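Local coordinates for betaine aldehyde dehydrogenase (Staphylococcus aureus subsp. aureus COL, PDB 4QTO), which catalyses the NAD-dependent oxidation of betaine aldehyde to glycine betaine, as a member of the aldehyde dehydrogenase family, at residues His110-Ala115 with Lys124-Ser129; Arg116-Asp121 with Tyr130-Asp135; Lys29-Arg34 with Thr212-Phe217. All coordinates share one frame; numbering follows the deposited sequence.

Interaction 1. Residues His110-Ala115 with Lys124-Ser129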
ATOM      1  N   HIS A 110      16.227  21.628  22.722  1.00 12.09           N
ATOM      2  CA  HIS A 110      16.144  21.564  24.181  1.00 12.69           C
ATOM      3  C   HIS A 110      16.499  20.219  24.788  1.00 13.59           C
ATOM      4  O   HIS A 110      16.100  19.931  25.924  1.00 14.84           O
ATOM      5  CB  HIS A 110      14.741  21.996  24.629  1.00 12.82           C
ATOM      6  CG  HIS A 110      14.405  23.396  24.263  1.00 12.60           C
ATOM      7  ND1 HIS A 110      14.940  24.479  24.930  1.00 15.63           N
ATOM      8  CD2 HIS A 110      13.623  23.908  23.286  1.00 12.50           C
ATOM      9  CE1 HIS A 110      14.498  25.595  24.371  1.00 15.19           C
ATOM     10  NE2 HIS A 110      13.679  25.274  23.396  1.00 15.00           N
ATOM     11  N   ARG A 111      17.236  19.409  24.028  1.00 13.15           N
ATOM     12  CA  ARG A 111      17.580  18.054  24.421  1.00 14.53           C
ATOM     13  C   ARG A 111      18.166  17.957  25.819  1.00 14.55           C
ATOM     14  O   ARG A 111      17.763  17.111  26.611  1.00 13.25           O
ATOM     15  CB  ARG A 111      18.608  17.519  23.416  1.00 17.46           C
ATOM     16  CG  ARG A 111      19.099  16.120  23.654  1.00 20.62           C
ATOM     17  CD  ARG A 111      20.170  15.819  22.588  1.00 22.45           C
ATOM     18  NE  ARG A 111      20.610  14.440  22.585  1.00 26.27           N
ATOM     19  CZ  ARG A 111      21.674  13.970  23.226  1.00 27.57           C
ATOM     20  NH1 ARG A 111      21.974  12.685  23.126  1.00 29.08           N
ATOM     21  NH2 ARG A 111      22.438  14.766  23.968  1.00 29.60           N
ATOM     22  N   GLU A 112      19.122  18.819  26.120  1.00 15.87           N
ATOM     23  CA  GLU A 112      19.792  18.766  27.422  1.00 17.04           C
ATOM     24  C   GLU A 112      18.852  19.023  28.596  1.00 15.81           C
ATOM     25  O   GLU A 112      18.799  18.240  29.553  1.00 15.41           O
ATOM     26  CB  GLU A 112      20.992  19.726  27.454  1.00 19.53           C
ATOM     27  CG  GLU A 112      21.856  19.585  28.704  1.00 26.10           C
ATOM     28  CD  GLU A 112      22.643  18.280  28.754  1.00 33.57           C
ATOM     29  OE1 GLU A 112      23.179  17.836  27.700  1.00 34.01           O
ATOM     30  OE2 GLU A 112      22.753  17.710  29.865  1.00 37.91           O
ATOM     31  N   ALA A 113      18.122  20.133  28.542  1.00 15.78           N
ATOM     32  CA  ALA A 113      17.189  20.471  29.601  1.00 15.60           C
ATOM     33  C   ALA A 113      16.083  19.443  29.753  1.00 14.56           C
ATOM     34  O   ALA A 113      15.694  19.084  30.868  1.00 13.56           O
ATOM     35  CB  ALA A 113      16.589  21.858  29.365  1.00 17.82           C
ATOM     36  N   LEU A 114      15.559  18.959  28.632  1.00 13.06           N
ATOM     37  CA  LEU A 114      14.509  17.950  28.696  1.00 12.88           C
ATOM     38  C   LEU A 114      15.021  16.652  29.337  1.00 12.42           C
ATOM     39  O   LEU A 114      14.294  16.038  30.122  1.00 12.23           O
ATOM     40  CB  LEU A 114      13.943  17.662  27.312  1.00 13.03           C
ATOM     41  CG  LEU A 114      13.015  18.731  26.704  1.00 13.72           C
ATOM     42  CD1 LEU A 114      12.777  18.517  25.218  1.00 14.73           C
ATOM     43  CD2 LEU A 114      11.698  18.768  27.448  1.00 14.94           C
ATOM     44  N   ALA A 115      16.212  16.225  28.943  1.00 12.33           N
ATOM     45  CA  ALA A 115      16.796  14.994  29.495  1.00 12.06           C
ATOM     46  C   ALA A 115      16.989  15.134  30.999  1.00 13.02           C
ATOM     47  O   ALA A 115      16.656  14.221  31.791  1.00 12.40           O
ATOM     48  CB  ALA A 115      18.096  14.677  28.817  1.00 12.43           C
ATOM     49  N   LYS A 124      15.558   7.814  36.238  1.00 15.18           N
ATOM     50  CA  LYS A 124      16.464   7.024  35.367  1.00 14.93           C
ATOM     51  C   LYS A 124      17.727   7.806  35.044  1.00 14.92           C
ATOM     52  O   LYS A 124      17.778   9.014  35.218  1.00 15.19           O
ATOM     53  CB  LYS A 124      15.782   6.497  34.100  1.00 16.11           C
ATOM     54  CG  LYS A 124      15.495   7.515  33.042  1.00 16.43           C
ATOM     55  CD  LYS A 124      14.860   6.751  31.880  1.00 18.25           C
ATOM     56  CE  LYS A 124      14.902   7.546  30.619  1.00 21.62           C
ATOM     57  NZ  LYS A 124      14.085   8.776  30.688  1.00 22.00           N
ATOM     58  N   THR A 125      18.754   7.096  34.576  1.00 14.88           N
ATOM     59  CA  THR A 125      20.007   7.754  34.296  1.00 13.97           C
ATOM     60  C   THR A 125      19.914   8.836  33.230  1.00 14.83           C
ATOM     61  O   THR A 125      19.104   8.767  32.314  1.00 13.32           O
ATOM     62  CB  THR A 125      21.132   6.779  33.913  1.00 15.25           C
ATOM     63  OG1 THR A 125      20.864   6.206  32.629  1.00 14.17           O
ATOM     64  CG2 THR A 125      21.360   5.723  34.963  1.00 16.47           C
ATOM     65  N   LEU A 126      20.781   9.832  33.363  1.00 14.40           N
ATOM     66  CA  LEU A 126      20.826  10.898  32.387  1.00 16.40           C
ATOM     67  C   LEU A 126      21.143  10.346  30.993  1.00 15.89           C
ATOM     68  O   LEU A 126      20.545  10.802  30.008  1.00 16.28           O
ATOM     69  CB  LEU A 126      21.809  11.973  32.872  1.00 17.28           C
ATOM     70  CG  LEU A 126      21.839  13.229  32.026  1.00 20.12           C
ATOM     71  CD1 LEU A 126      20.480  13.908  32.055  1.00 19.79           C
ATOM     72  CD2 LEU A 126      22.931  14.131  32.567  1.00 21.57           C
ATOM     73  N   GLU A 127      22.038   9.361  30.887  0.50 16.57           N
ATOM     74  CA  GLU A 127      22.337   8.774  29.584  0.50 18.07           C
ATOM     75  C   GLU A 127      21.088   8.125  28.966  0.50 16.74           C
ATOM     76  O   GLU A 127      20.851   8.238  27.761  0.50 16.83           O
ATOM     77  CB  GLU A 127      23.515   7.798  29.686  0.50 20.22           C
ATOM     78  CG  GLU A 127      24.846   8.523  29.853  0.50 22.61           C
ATOM     79  CD  GLU A 127      25.236   9.258  28.581  0.50 25.42           C
ATOM     80  OE1 GLU A 127      24.871   8.780  27.484  0.50 31.26           O
ATOM     81  OE2 GLU A 127      25.918  10.298  28.664  0.50 31.33           O
ATOM     82  N   GLU A 128      20.266   7.481  29.796  1.00 15.18           N
ATOM     83  CA  GLU A 128      19.005   6.907  29.314  1.00 14.61           C
ATOM     84  C   GLU A 128      18.094   8.033  28.838  1.00 13.87           C
ATOM     85  O   GLU A 128      17.426   7.926  27.798  1.00 14.15           O
ATOM     86  CB  GLU A 128      18.280   6.102  30.394  1.00 14.48           C
ATOM     87  CG  GLU A 128      18.897   4.748  30.629  1.00 15.25           C
ATOM     88  CD  GLU A 128      18.382   4.097  31.902  1.00 16.27           C
ATOM     89  OE1 GLU A 128      18.942   4.397  32.964  1.00 17.16           O
ATOM     90  OE2 GLU A 128      17.340   3.402  31.861  1.00 16.80           O
ATOM     91  N   SER A 129      18.036   9.108  29.614  1.00 13.26           N
ATOM     92  CA  SER A 129      17.203  10.244  29.228  1.00 12.73           C
ATOM     93  C   SER A 129      17.648  10.909  27.920  1.00 14.48           C
ATOM     94  O   SER A 129      16.780  11.292  27.134  1.00 14.04           O
ATOM     95  CB  SER A 129      17.076  11.267  30.349  1.00 12.89           C
ATOM     96  OG  SER A 129      16.356  10.716  31.458  1.00 14.29           O
TER
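Ala115 and Ser129 meet almost methyl to methylene: Ala115 CB and Ser129 CB are 3.9 Å apart, each pointing at the other helix, and the two CA atoms come within 4.8 Å. The carbonyl of Ala115 joins in, its O lying 3.3 Å from Ser129 CB. Beside this pair Leu126 swings its CG anti to the backbone N (chi1 -173°), which sends the side chain toward Ala115; Leu126 CD1 stands 4.1 Å from Ala115 CB and also touches the Ala115 carbonyl. The other branch, CD2, only brushes the carboxylate of Glu112, whose OE2 is held by Tyr130. Ser129 OG pairs with Thr119 and accepts from Lys124 NZ at 3.1 Å. At the start of helix 126-146, Thr125 and Glu128 form a capping box: Glu128 N donates to Thr125 OG1 at 3.2 Å, and Thr125 N returns a bond to Glu128 OE1, reaching it from above the carboxylate plane. Glu128 OE1 also takes Thr125 OG1, at 2.7 Å, through its anti lone pair. With Ala115 and Ser129 where the backbones are nearest, the segments meet by van der Waals contact, carbon on carbon and carbon on the Ala115 carbonyl, while Ser129 OG and Glu112 OE2 bond to other neighbours.

Interaction 2. Residues Arg116-Asp121 with Tyr130-Asp135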
ATOM      1  N   ARG A 116      17.488  16.291  31.425  1.00 14.53           N
ATOM      2  CA  ARG A 116      17.675  16.534  32.845  1.00 15.13           C
ATOM      3  C   ARG A 116      16.351  16.533  33.617  1.00 15.05           C
ATOM      4  O   ARG A 116      16.251  15.958  34.700  1.00 15.13           O
ATOM      5  CB  ARG A 116      18.475  17.835  33.084  1.00 16.12           C
ATOM      6  CG  ARG A 116      19.888  17.726  32.577  1.00 18.90           C
ATOM      7  CD  ARG A 116      20.716  18.988  32.792  1.00 23.09           C
ATOM      8  NE  ARG A 116      22.086  18.721  32.365  1.00 28.18           N
ATOM      9  CZ  ARG A 116      23.018  18.126  33.121  1.00 35.46           C
ATOM     10  NH1 ARG A 116      24.234  17.917  32.620  1.00 38.15           N
ATOM     11  NH2 ARG A 116      22.763  17.744  34.375  1.00 32.69           N
ATOM     12  N   LEU A 117      15.331  17.165  33.057  0.50 14.56           N
ATOM     13  CA  LEU A 117      14.025  17.201  33.680  0.50 14.39           C
ATOM     14  C   LEU A 117      13.436  15.782  33.798  0.50 14.48           C
ATOM     15  O   LEU A 117      12.825  15.434  34.815  0.50 14.38           O
ATOM     16  CB  LEU A 117      13.120  18.106  32.840  0.50 14.52           C
ATOM     17  CG  LEU A 117      11.782  18.460  33.461  0.50 14.27           C
ATOM     18  CD1 LEU A 117      12.022  19.077  34.827  0.50 15.45           C
ATOM     19  CD2 LEU A 117      10.992  19.377  32.551  0.50 14.46           C
ATOM     20  N   GLU A 118      13.642  14.949  32.772  1.00 14.09           N
ATOM     21  CA  GLU A 118      13.111  13.593  32.781  1.00 13.57           C
ATOM     22  C   GLU A 118      13.812  12.747  33.856  1.00 13.83           C
ATOM     23  O   GLU A 118      13.158  11.992  34.583  1.00 14.17           O
ATOM     24  CB  GLU A 118      13.218  12.937  31.398  1.00 13.90           C
ATOM     25  CG  GLU A 118      12.267  11.764  31.161  1.00 14.67           C
ATOM     26  CD  GLU A 118      10.816  12.209  30.933  1.00 15.77           C
ATOM     27  OE1 GLU A 118      10.231  12.884  31.794  1.00 18.17           O
ATOM     28  OE2 GLU A 118      10.203  11.844  29.917  1.00 17.56           O
ATOM     29  N   THR A 119      15.126  12.912  34.003  1.00 13.33           N
ATOM     30  CA  THR A 119      15.866  12.184  35.030  1.00 14.49           C
ATOM     31  C   THR A 119      15.467  12.675  36.410  1.00 14.05           C
ATOM     32  O   THR A 119      15.339  11.861  37.358  1.00 15.27           O
ATOM     33  CB  THR A 119      17.381  12.319  34.780  1.00 14.36           C
ATOM     34  OG1 THR A 119      17.729  11.385  33.766  1.00 14.93           O
ATOM     35  CG2 THR A 119      18.206  12.037  36.007  1.00 16.20           C
ATOM     36  N   LEU A 120      15.239  13.984  36.548  1.00 14.01           N
ATOM     37  CA  LEU A 120      14.835  14.514  37.853  1.00 14.98           C
ATOM     38  C   LEU A 120      13.482  13.938  38.281  1.00 15.26           C
ATOM     39  O   LEU A 120      13.296  13.566  39.438  1.00 15.11           O
ATOM     40  CB  LEU A 120      14.731  16.045  37.805  1.00 16.42           C
ATOM     41  CG  LEU A 120      14.432  16.739  39.132  1.00 17.86           C
ATOM     42  CD1 LEU A 120      15.624  16.638  40.049  1.00 20.43           C
ATOM     43  CD2 LEU A 120      14.083  18.198  38.877  1.00 19.32           C
ATOM     44  N   ASP A 121      12.543  13.877  37.337  1.00 15.08           N
ATOM     45  CA  ASP A 121      11.169  13.441  37.627  1.00 15.13           C
ATOM     46  C   ASP A 121      11.026  11.929  37.771  1.00 14.07           C
ATOM     47  O   ASP A 121      10.237  11.427  38.591  1.00 15.53           O
ATOM     48  CB  ASP A 121      10.267  13.930  36.464  1.00 15.90           C
ATOM     49  CG  ASP A 121       8.778  14.170  36.861  1.00 16.81           C
ATOM     50  OD1 ASP A 121       8.406  14.038  38.047  1.00 17.16           O
ATOM     51  OD2 ASP A 121       7.978  14.487  35.924  1.00 15.95           O
ATOM     52  N   TYR A 130      18.959  11.016  27.678  1.00 14.82           N
ATOM     53  CA  TYR A 130      19.450  11.566  26.410  1.00 16.91           C
ATOM     54  C   TYR A 130      18.976  10.672  25.266  1.00 16.89           C
ATOM     55  O   TYR A 130      18.523  11.157  24.214  1.00 15.70           O
ATOM     56  CB  TYR A 130      20.971  11.649  26.342  1.00 18.10           C
ATOM     57  CG  TYR A 130      21.651  12.674  27.214  1.00 20.66           C
ATOM     58  CD1 TYR A 130      21.181  13.944  27.297  1.00 21.75           C
ATOM     59  CD2 TYR A 130      22.839  12.360  27.861  1.00 25.49           C
ATOM     60  CE1 TYR A 130      21.851  14.901  28.093  1.00 23.61           C
ATOM     61  CE2 TYR A 130      23.512  13.289  28.632  1.00 26.42           C
ATOM     62  CZ  TYR A 130      23.006  14.550  28.749  1.00 27.50           C
ATOM     63  OH  TYR A 130      23.713  15.454  29.523  1.00 33.77           O
ATOM     64  N   ALA A 131      19.088   9.358  25.445  1.00 17.24           N
ATOM     65  CA  ALA A 131      18.620   8.410  24.401  1.00 18.82           C
ATOM     66  C   ALA A 131      17.132   8.605  24.110  1.00 16.86           C
ATOM     67  O   ALA A 131      16.709   8.581  22.936  1.00 15.73           O
ATOM     68  CB  ALA A 131      18.911   6.966  24.823  1.00 19.69           C
ATOM     69  N   ASP A 132      16.313   8.786  25.148  1.00 14.88           N
ATOM     70  CA  ASP A 132      14.891   9.056  24.976  1.00 15.07           C
ATOM     71  C   ASP A 132      14.696  10.300  24.155  1.00 13.59           C
ATOM     72  O   ASP A 132      13.848  10.331  23.250  1.00 13.06           O
ATOM     73  CB  ASP A 132      14.142   9.384  26.292  1.00 17.86           C
ATOM     74  CG  ASP A 132      13.728   8.214  27.107  1.00 22.01           C
ATOM     75  OD1 ASP A 132      14.044   7.033  26.792  1.00 26.55           O
ATOM     76  OD2 ASP A 132      13.057   8.541  28.154  1.00 20.62           O
ATOM     77  N   MET A 133      15.457  11.362  24.442  1.00 12.40           N
ATOM     78  CA  MET A 133      15.237  12.624  23.718  1.00 12.30           C
ATOM     79  C   MET A 133      15.598  12.502  22.244  1.00 11.87           C
ATOM     80  O   MET A 133      14.940  13.109  21.386  1.00 12.55           O
ATOM     81  CB  MET A 133      15.972  13.817  24.355  1.00 12.82           C
ATOM     82  CG  MET A 133      15.530  14.064  25.793  1.00 14.05           C
ATOM     83  SD  MET A 133      13.746  14.240  25.985  1.00 15.13           S
ATOM     84  CE  MET A 133      13.465  13.496  27.578  1.00 18.24           C
ATOM     85  N   ASP A 134      16.609  11.705  21.944  1.00 12.25           N
ATOM     86  CA  ASP A 134      16.976  11.455  20.552  1.00 15.28           C
ATOM     87  C   ASP A 134      15.837  10.692  19.879  1.00 13.20           C
ATOM     88  O   ASP A 134      15.455  10.978  18.733  1.00 14.56           O
ATOM     89  CB  ASP A 134      18.290  10.684  20.457  1.00 16.81           C
ATOM     90  CG  ASP A 134      19.484  11.511  20.877  1.00 22.01           C
ATOM     91  OD1 ASP A 134      19.409  12.750  20.849  1.00 23.82           O
ATOM     92  OD2 ASP A 134      20.516  10.899  21.251  1.00 27.24           O
ATOM     93  N   ASP A 135      15.288   9.719  20.581  0.50 12.75           N
ATOM     94  CA  ASP A 135      14.186   8.972  20.030  0.50 13.30           C
ATOM     95  C   ASP A 135      12.926   9.840  19.812  0.50 11.69           C
ATOM     96  O   ASP A 135      12.225   9.722  18.800  0.50 12.07           O
ATOM     97  CB  ASP A 135      13.900   7.812  20.945  0.50 15.22           C
ATOM     98  CG  ASP A 135      13.204   6.743  20.257  0.50 17.71           C
ATOM     99  OD1 ASP A 135      13.513   6.521  19.050  0.50 17.07           O
ATOM    100  OD2 ASP A 135      12.389   6.100  20.933  0.50 23.79           O
TER
HETATM  101  O   HOH W   1      10.423   9.660  28.260  1.00 14.01           O
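Met133 and Glu118 make the apolar part of this contact. The methionine chain bends at chi2 (-53°) and again at chi3, and this brings its methyl CE to 3.9 Å from Glu118 CB, so a methyl group lies against the aliphatic root of a glutamate. The helices themselves stay apart, with segment axes 10.1 Å from each other and their N-to-C directions 127° apart, and the long side chains span the gap. Water provides the polar link: one molecule donates to Glu118 OE2 at 2.8 Å and to Asp132 OD2 at 2.9 Å, while Glu118 OE2 and Asp132 OD2 stand 4.7 Å apart. Both acids have further partners, Glu118 in Thr212 OG1 and the backbone N of Leu184, Asp132 in a salt bridge with Lys124. At the other end Arg116 and Tyr130 run side by side, guanidinium and ring planes 82° apart. Arg116 NH1 comes no nearer than 4.0 Å to Tyr130 OH; what holds the two together is Glu112, whose OE2 binds both Arg116 NE and the tyrosine hydroxyl. Two neighbouring acids should repel, but a water donating to both, with the ammonium of Lys124, probably eases that cost.

Interaction 3. Residues Lys29-Arg34 with Thr212-Phe217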
ATOM      1  N   LYS A  29      12.635  26.844  37.615  1.00 28.16           N
ATOM      2  CA  LYS A  29      12.241  28.209  37.937  1.00 30.91           C
ATOM      3  C   LYS A  29      11.419  28.863  36.824  1.00 28.20           C
ATOM      4  O   LYS A  29      10.724  29.827  37.083  1.00 27.83           O
ATOM      5  CB  LYS A  29      13.424  29.080  38.390  1.00 37.82           C
ATOM      6  CG  LYS A  29      14.467  29.443  37.345  1.00 48.48           C
ATOM      7  CD  LYS A  29      15.605  30.248  37.995  1.00 55.84           C
ATOM      8  CE  LYS A  29      16.633  30.851  37.030  1.00 63.73           C
ATOM      9  NZ  LYS A  29      17.410  29.841  36.251  1.00 63.08           N
ATOM     10  N   HIS A  30      11.486  28.342  35.599  1.00 23.62           N
ATOM     11  CA  HIS A  30      10.713  28.910  34.495  1.00 23.65           C
ATOM     12  C   HIS A  30       9.594  28.020  33.977  1.00 21.18           C
ATOM     13  O   HIS A  30       8.857  28.424  33.095  1.00 22.35           O
ATOM     14  CB  HIS A  30      11.633  29.244  33.326  1.00 28.35           C
ATOM     15  CG  HIS A  30      12.730  30.194  33.688  1.00 33.36           C
ATOM     16  ND1 HIS A  30      12.511  31.541  33.868  1.00 37.88           N
ATOM     17  CD2 HIS A  30      14.050  29.993  33.909  1.00 38.65           C
ATOM     18  CE1 HIS A  30      13.649  32.132  34.191  1.00 40.88           C
ATOM     19  NE2 HIS A  30      14.597  31.212  34.229  1.00 40.90           N
ATOM     20  N   LEU A  31       9.468  26.828  34.517  1.00 17.18           N
ATOM     21  CA  LEU A  31       8.456  25.875  34.040  1.00 15.98           C
ATOM     22  C   LEU A  31       7.051  26.209  34.555  1.00 15.03           C
ATOM     23  O   LEU A  31       6.869  26.603  35.725  1.00 14.59           O
ATOM     24  CB  LEU A  31       8.828  24.475  34.479  1.00 15.04           C
ATOM     25  CG  LEU A  31       7.990  23.326  33.916  1.00 14.43           C
ATOM     26  CD1 LEU A  31       8.196  23.199  32.396  1.00 15.28           C
ATOM     27  CD2 LEU A  31       8.365  22.046  34.614  1.00 16.27           C
ATOM     28  N   SER A  32       6.058  26.086  33.677  0.50 15.06           N
ATOM     29  CA  SER A  32       4.673  26.324  34.067  0.50 14.10           C
ATOM     30  C   SER A  32       4.218  25.321  35.113  0.50 13.77           C
ATOM     31  O   SER A  32       4.689  24.187  35.155  0.50 14.47           O
ATOM     32  CB  SER A  32       3.747  26.241  32.862  0.50 14.35           C
ATOM     33  OG  SER A  32       2.391  26.388  33.254  0.50 14.93           O
ATOM     34  N   GLN A  33       3.297  25.756  35.961  0.50 14.06           N
ATOM     35  CA  GLN A  33       2.732  24.911  37.004  0.50 14.50           C
ATOM     36  C   GLN A  33       1.282  24.571  36.700  0.50 14.61           C
ATOM     37  O   GLN A  33       0.624  23.904  37.497  0.50 15.33           O
ATOM     38  CB  GLN A  33       2.774  25.656  38.330  0.50 16.00           C
ATOM     39  CG  GLN A  33       4.177  25.930  38.853  0.50 16.55           C
ATOM     40  CD  GLN A  33       4.146  26.710  40.158  0.50 17.75           C
ATOM     41  OE1 GLN A  33       4.568  26.217  41.235  0.50 20.43           O
ATOM     42  NE2 GLN A  33       3.569  27.902  40.102  0.50 17.83           N
ATOM     43  N   ARG A  34       0.797  25.036  35.555  1.00 13.29           N
ATOM     44  CA  ARG A  34      -0.611  24.958  35.206  1.00 14.39           C
ATOM     45  C   ARG A  34      -1.011  24.030  34.088  1.00 14.10           C
ATOM     46  O   ARG A  34      -0.190  23.468  33.392  1.00 13.45           O
ATOM     47  CB  ARG A  34      -1.052  26.388  34.812  1.00 15.04           C
ATOM     48  CG  ARG A  34      -1.008  27.392  35.963  1.00 17.52           C
ATOM     49  CD  ARG A  34      -1.535  28.717  35.484  1.00 20.37           C
ATOM     50  NE  ARG A  34      -1.698  29.640  36.587  1.00 24.75           N
ATOM     51  CZ  ARG A  34      -2.437  30.749  36.516  1.00 29.14           C
ATOM     52  NH1 ARG A  34      -2.553  31.535  37.581  1.00 31.34           N
ATOM     53  NH2 ARG A  34      -3.081  31.073  35.403  1.00 28.58           N
ATOM     54  N   THR A 212       8.108  16.926  32.063  1.00 10.37           N
ATOM     55  CA  THR A 212       8.452  17.066  30.655  1.00 10.71           C
ATOM     56  C   THR A 212       7.209  17.249  29.772  1.00 10.66           C
ATOM     57  O   THR A 212       7.307  17.806  28.672  1.00 10.66           O
ATOM     58  CB  THR A 212       9.294  15.888  30.151  1.00 11.11           C
ATOM     59  OG1 THR A 212       8.587  14.677  30.449  1.00 10.96           O
ATOM     60  CG2 THR A 212      10.683  15.904  30.746  1.00 12.51           C
ATOM     61  N   THR A 213       6.043  16.778  30.222  1.00 10.02           N
ATOM     62  CA  THR A 213       4.804  16.942  29.449  1.00 10.32           C
ATOM     63  C   THR A 213       4.366  18.428  29.461  1.00 10.49           C
ATOM     64  O   THR A 213       3.952  18.995  28.448  1.00 10.34           O
ATOM     65  CB  THR A 213       3.711  15.962  29.896  1.00 10.96           C
ATOM     66  OG1 THR A 213       4.218  14.609  29.822  1.00 11.13           O
ATOM     67  CG2 THR A 213       2.481  16.085  29.021  1.00 11.15           C
ATOM     68  N   ILE A 214       4.458  19.053  30.626  1.00 10.77           N
ATOM     69  CA  ILE A 214       4.206  20.484  30.713  1.00 10.99           C
ATOM     70  C   ILE A 214       5.182  21.184  29.760  1.00 10.86           C
ATOM     71  O   ILE A 214       4.783  22.061  28.983  1.00 10.57           O
ATOM     72  CB  ILE A 214       4.414  20.987  32.162  1.00 11.78           C
ATOM     73  CG1 ILE A 214       3.314  20.454  33.086  1.00 12.09           C
ATOM     74  CG2 ILE A 214       4.415  22.515  32.185  1.00 12.84           C
ATOM     75  CD1 ILE A 214       3.613  20.669  34.561  1.00 12.07           C
ATOM     76  N   ARG A 215       6.468  20.801  29.792  1.00 10.12           N
ATOM     77  CA  ARG A 215       7.461  21.484  28.926  1.00 11.33           C
ATOM     78  C   ARG A 215       7.131  21.320  27.458  1.00 10.95           C
ATOM     79  O   ARG A 215       7.215  22.305  26.698  1.00 11.30           O
ATOM     80  CB  ARG A 215       8.885  21.009  29.234  1.00 12.28           C
ATOM     81  CG  ARG A 215       9.965  21.760  28.487  1.00 14.28           C
ATOM     82  CD  ARG A 215      10.043  23.214  28.922  1.00 15.41           C
ATOM     83  NE  ARG A 215      11.125  23.907  28.188  1.00 16.40           N
ATOM     84  CZ  ARG A 215      10.963  24.957  27.394  1.00 17.41           C
ATOM     85  NH1 ARG A 215       9.789  25.581  27.281  1.00 18.21           N
ATOM     86  NH2 ARG A 215      12.016  25.448  26.752  1.00 18.56           N
ATOM     87  N   VAL A 216       6.743  20.112  27.032  1.00 10.03           N
ATOM     88  CA  VAL A 216       6.446  19.917  25.606  1.00 10.22           C
ATOM     89  C   VAL A 216       5.210  20.745  25.198  1.00 10.41           C
ATOM     90  O   VAL A 216       5.151  21.224  24.059  1.00 10.67           O
ATOM     91  CB  VAL A 216       6.358  18.437  25.178  1.00 10.71           C
ATOM     92  CG1 VAL A 216       5.026  17.819  25.564  1.00 10.89           C
ATOM     93  CG2 VAL A 216       6.568  18.356  23.700  1.00 10.91           C
ATOM     94  N   PHE A 217       4.225  20.908  26.099  1.00  9.91           N
ATOM     95  CA  PHE A 217       3.088  21.778  25.801  1.00 10.35           C
ATOM     96  C   PHE A 217       3.549  23.231  25.611  1.00 11.13           C
ATOM     97  O   PHE A 217       3.046  23.928  24.724  1.00 11.15           O
ATOM     98  CB  PHE A 217       1.955  21.647  26.793  1.00 10.61           C
ATOM     99  CG  PHE A 217       0.969  20.597  26.393  1.00 10.09           C
ATOM    100  CD1 PHE A 217       1.266  19.256  26.550  1.00 10.60           C
ATOM    101  CD2 PHE A 217      -0.226  20.971  25.816  1.00 11.14           C
ATOM    102  CE1 PHE A 217       0.368  18.289  26.118  1.00 10.66           C
ATOM    103  CE2 PHE A 217      -1.145  20.009  25.413  1.00 11.30           C
ATOM    104  CZ  PHE A 217      -0.848  18.684  25.557  1.00 10.65           C
TER
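Leu31 turns its CG anti to the backbone N (chi1 -172°), and this lays its CD1 methyl against helix 212-217, where it settles between two neighbouring residues. On the helix, Ile214 has its CG1 beside the backbone N (chi1 -70°), which leaves the CG2 methyl as the branch facing the loop. Leu31 CD1 lies 3.8 Å from Ile214 CG2, the two side chains meeting at a slant. The same leucine methyl touches the aliphatic part of Arg215, with CD1 of Leu31 3.9 Å from both CB and CD of that arginine. Its NH1 forms a salt bridge with Glu218, one residue beyond the segment. Ile214 CG2 also serves the next loop residue: it is 3.8 Å from Ser32 CB and 3.4 Å from Ser32 O. The CD1 methyl of Ile214 lies near that carbonyl as well, and the oxygen, buried by the contact, has no hydrogen-bonding partner in the model. In the conformer given, Ser32 OG accepts from Arg34 N at 3.1 Å in a nearly straight bond (167°), an ST turn just ahead of strand 35-37. Glu218 ties the loop to the helix a second way, since its OE2 accepts from Ser32 N while its OE1 holds Arg215. Phe62 and Val64 of strand 59-65 also pack there, on Leu31 and Ile214 respectively. The arrangement as a whole is an N-terminal loop packed on helix 211-223, which leads toward strand 230-232 of the Rossmann-type sheet expected to bind NAD in this family.

Interactions 1 and 2 join the same pair of helices, 111-122 and 126-146, and their centres are only 3 Å apart. Where the helices come close, interaction 1 sets Ala115 against Ser129, with Leu126 beside them; where they diverge, interaction 2 uses longer side chains and a water. Interaction 2 is the more deeply buried of the two, while interactions 1 and 3 are partly buried. Interaction 3 joins different elements, an N-terminal loop and helix 211-223, across 177 intervening residues, and is almost wholly apolar. Helix 211-223 nevertheless reaches the helical pair, through the Thr212 bond to Glu118 and the packing of Arg215 on His110 and Leu114.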